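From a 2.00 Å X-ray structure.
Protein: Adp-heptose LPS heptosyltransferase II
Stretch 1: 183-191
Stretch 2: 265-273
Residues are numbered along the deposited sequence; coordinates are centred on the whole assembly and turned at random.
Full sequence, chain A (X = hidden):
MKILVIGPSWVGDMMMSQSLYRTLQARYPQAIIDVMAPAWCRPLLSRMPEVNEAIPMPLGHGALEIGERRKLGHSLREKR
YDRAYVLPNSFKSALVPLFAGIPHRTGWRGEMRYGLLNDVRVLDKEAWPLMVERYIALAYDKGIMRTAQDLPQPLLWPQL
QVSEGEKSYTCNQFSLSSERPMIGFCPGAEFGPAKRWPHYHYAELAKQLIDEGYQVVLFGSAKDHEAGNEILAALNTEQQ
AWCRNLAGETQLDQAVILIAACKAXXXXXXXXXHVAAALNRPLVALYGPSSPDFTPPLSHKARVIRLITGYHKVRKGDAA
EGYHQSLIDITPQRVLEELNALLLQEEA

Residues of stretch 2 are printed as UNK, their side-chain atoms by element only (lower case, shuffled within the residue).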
# COMPACT_ATOMS: atom_id res chain seq x y z
N ILE A 183 -6.21 5.21 -17.52
CA ILE A 183 -6.76 4.23 -16.61
C ILE A 183 -5.52 3.43 -16.22
O ILE A 183 -4.71 3.08 -17.07
CB ILE A 183 -7.76 3.30 -17.32
CG1 ILE A 183 -8.98 4.12 -17.80
CG2 ILE A 183 -8.19 2.19 -16.36
CD1 ILE A 183 -9.84 4.68 -16.68
N GLY A 184 -5.35 3.19 -14.93
CA GLY A 184 -4.19 2.43 -14.50
C GLY A 184 -4.55 1.00 -14.11
O GLY A 184 -5.60 0.77 -13.52
N PHE A 185 -3.69 0.05 -14.47
CA PHE A 185 -3.88 -1.37 -14.13
C PHE A 185 -2.72 -1.79 -13.23
O PHE A 185 -1.59 -1.37 -13.43
CB PHE A 185 -3.82 -2.27 -15.39
CG PHE A 185 -5.02 -2.17 -16.31
CD1 PHE A 185 -6.10 -1.35 -16.01
CD2 PHE A 185 -5.06 -2.92 -17.48
CE1 PHE A 185 -7.21 -1.27 -16.86
CE2 PHE A 185 -6.15 -2.85 -18.35
CZ PHE A 185 -7.23 -2.02 -18.04
N CYS A 186 -3.01 -2.64 -12.25
CA CYS A 186 -1.98 -3.17 -11.34
C CYS A 186 -2.23 -4.68 -11.38
O CYS A 186 -2.81 -5.25 -10.47
CB CYS A 186 -2.20 -2.64 -9.92
SG CYS A 186 -2.11 -0.84 -9.76
N PRO A 187 -1.76 -5.35 -12.45
CA PRO A 187 -1.91 -6.79 -12.67
C PRO A 187 -1.15 -7.77 -11.78
O PRO A 187 -1.44 -8.97 -11.80
CB PRO A 187 -1.53 -6.93 -14.14
CG PRO A 187 -0.42 -5.95 -14.27
CD PRO A 187 -0.94 -4.74 -13.51
N GLY A 188 -0.19 -7.27 -11.01
CA GLY A 188 0.58 -8.15 -10.15
C GLY A 188 -0.10 -8.42 -8.82
O GLY A 188 -1.23 -8.00 -8.60
N ALA A 189 0.59 -9.14 -7.94
CA ALA A 189 0.06 -9.47 -6.63
C ALA A 189 1.17 -10.13 -5.82
O ALA A 189 1.70 -11.17 -6.21
CB ALA A 189 -1.13 -10.40 -6.75
N GLU A 190 1.51 -9.52 -4.69
CA GLU A 190 2.56 -10.05 -3.85
C GLU A 190 2.23 -11.43 -3.29
O GLU A 190 3.12 -12.26 -3.14
CB GLU A 190 2.85 -9.08 -2.70
CG GLU A 190 3.38 -7.73 -3.16
CD GLU A 190 2.33 -6.63 -3.12
OE1 GLU A 190 1.19 -6.86 -3.58
OE2 GLU A 190 2.65 -5.53 -2.64
N PHE A 191 0.95 -11.69 -3.01
CA PHE A 191 0.58 -12.99 -2.47
C PHE A 191 0.51 -14.15 -3.46
O PHE A 191 0.02 -15.22 -3.11
CB PHE A 191 -0.75 -12.89 -1.71
CG PHE A 191 -0.60 -12.40 -0.30
CD1 PHE A 191 -0.08 -11.13 -0.04
CD2 PHE A 191 -0.97 -13.20 0.77
CE1 PHE A 191 0.07 -10.67 1.27
CE2 PHE A 191 -0.84 -12.75 2.08
CZ PHE A 191 -0.32 -11.48 2.33
N UNK A 265 -8.50 3.16 -11.36
CA UNK A 265 -7.52 2.09 -11.22
C UNK A 265 -8.23 0.75 -11.14
O UNK A 265 -9.30 0.65 -10.55
c UNK A 265 -6.68 2.26 -9.92
c UNK A 265 -5.70 1.12 -9.77
c UNK A 265 -5.96 3.62 -9.94
c UNK A 265 -4.93 3.78 -11.05
N UNK A 266 -7.64 -0.28 -11.75
CA UNK A 266 -8.18 -1.64 -11.69
C UNK A 266 -7.02 -2.43 -11.11
O UNK A 266 -5.89 -2.34 -11.62
c UNK A 266 -9.54 -1.29 -13.76
c UNK A 266 -9.09 -3.60 -12.95
c UNK A 266 -8.53 -2.19 -13.08
N UNK A 267 -7.27 -3.20 -10.06
CA UNK A 267 -6.19 -3.94 -9.42
C UNK A 267 -6.67 -5.19 -8.69
O UNK A 267 -7.85 -5.35 -8.41
c UNK A 267 -5.48 -3.06 -8.38
o UNK A 267 -4.43 -3.80 -7.75
c UNK A 267 -6.47 -2.61 -7.32
N UNK A 268 -5.72 -6.07 -8.40
CA UNK A 268 -5.98 -7.28 -7.64
C UNK A 268 -5.75 -6.88 -6.18
O UNK A 268 -5.41 -5.74 -5.88
o UNK A 268 -5.91 -8.89 -10.14
c UNK A 268 -4.97 -8.38 -8.00
n UNK A 268 -3.68 -8.64 -10.01
c UNK A 268 -4.90 -8.65 -9.48
N UNK A 269 -5.91 -7.84 -5.27
CA UNK A 269 -5.66 -7.61 -3.85
C UNK A 269 -4.14 -7.54 -3.72
O UNK A 269 -3.47 -8.58 -3.62
o UNK A 269 -6.13 -9.71 -0.86
c UNK A 269 -6.24 -8.78 -3.05
c UNK A 269 -5.96 -8.68 -1.55
o UNK A 269 -5.58 -7.59 -1.07
N UNK A 270 -3.60 -6.33 -3.74
CA UNK A 270 -2.16 -6.13 -3.65
C UNK A 270 -1.79 -4.83 -2.94
O UNK A 270 -2.65 -4.05 -2.55
o UNK A 270 -1.99 -4.92 -5.73
c UNK A 270 -1.57 -6.09 -5.06
N UNK A 271 -0.49 -4.60 -2.77
CA UNK A 271 -0.03 -3.38 -2.12
C UNK A 271 -0.41 -2.09 -2.82
O UNK A 271 -0.77 -1.10 -2.16
N UNK A 272 -0.35 -2.06 -4.15
CA UNK A 272 -0.69 -0.83 -4.86
C UNK A 272 -2.16 -0.47 -4.72
O UNK A 272 -2.53 0.69 -4.86
c UNK A 272 -0.30 -0.93 -6.34
c UNK A 272 1.42 -1.11 -8.13
c UNK A 272 1.21 -0.94 -6.63
c UNK A 272 1.85 0.37 -6.14
N UNK A 273 -3.00 -1.45 -4.43
CA UNK A 273 -4.42 -1.18 -4.23
C UNK A 273 -4.54 -0.15 -3.11
O UNK A 273 -5.25 0.84 -3.22
c UNK A 273 -6.65 -2.27 -3.55
se UNK A 273 -7.51 -3.89 -2.89
c UNK A 273 -6.90 -3.64 -1.01
c UNK A 273 -5.16 -2.45 -3.80
O HOH W 1 -2.54 -5.66 -8.08
O HOH W 2 -1.22 -9.72 -2.81

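Position 265 carries four side-chain carbons, forked at the first, with one arm two carbons long. It lies beside Gly184 in a parallel pairing, and the longer arm lies where a CB on Gly184 would clash with its tip. This branching defines Ile265; its CG2 lies 4.1 Å from Cys186 SG.

At position 266 one carbon carries two more, and the chain points to the same face of the sheet as Phe185. The backbone nitrogen donates to the oxygen of Gly184, and the backbone oxygen accepts from the nitrogen of Cys186. The residue is Val266: N to Gly184 O is 2.9 Å, Cys186 N to Val266 O is 3.0 Å, and CG2 meets Phe185 CE1 obliquely at 3.9 Å.

Position 267 has one carbon bearing an oxygen and a carbon, on the sheet face shared with Cys186. A beta-branched hydroxyl means Thr267. Its OG1 lies 3.3 Å from Cys186 CB and donates to the backbone O of position 268 at 2.9 Å.

At position 268 two carbons end in one oxygen and one nitrogen, a carboxamide directed at the turn after the first strand. This is Asn268. ND2 donates to Gly188 O at 2.9 Å with nearly straight geometry, and at 2.9 Å to Pro187 O in a weak, more bent bond.

Position 269 has two carbons, the second carrying two oxygens, a carboxylate that stays more than 6 Å from stretch 1. It is Asp269, whose contribution is mainly its backbone: water 2 links its O (2.6 Å) to Phe191 N (2.9 Å).

Position 270 shows one carbon followed by one oxygen, and its CB approaches Glu190 OE1 to 3.2 Å. It is Ser270, whose OG donates to water 1 at 2.5 Å.

Position 271 has no side-chain atoms, and its N donates to Glu190 OE1 at 2.9 Å. It is Gly271; a CB here would clash with Glu190 OE2.

Position 272 has four carbons, forked at the second, with CB 3.9 Å from Cys186 SG: Leu272.

Position 273 is an unbranched chain of two carbons, selenium and a terminal carbon, the selenomethionine form of Met273. It makes no contact with stretch 1.

The contact thus begins as a parallel strand pair and continues beyond the paired residues through Asn268, Glu190 and water 1. Asn268 gathers the carbonyls of one turn, Glu190 answers with its carboxylate at Gly271, and water 1, accepting from Ser270 OG, lies within hydrogen-bonding reach of Cys186 O, Gly188 O and Thr267 OG1, though its two protons can serve only two of these three at a time.

Stretch 2 265-273: IVTNDSGLM
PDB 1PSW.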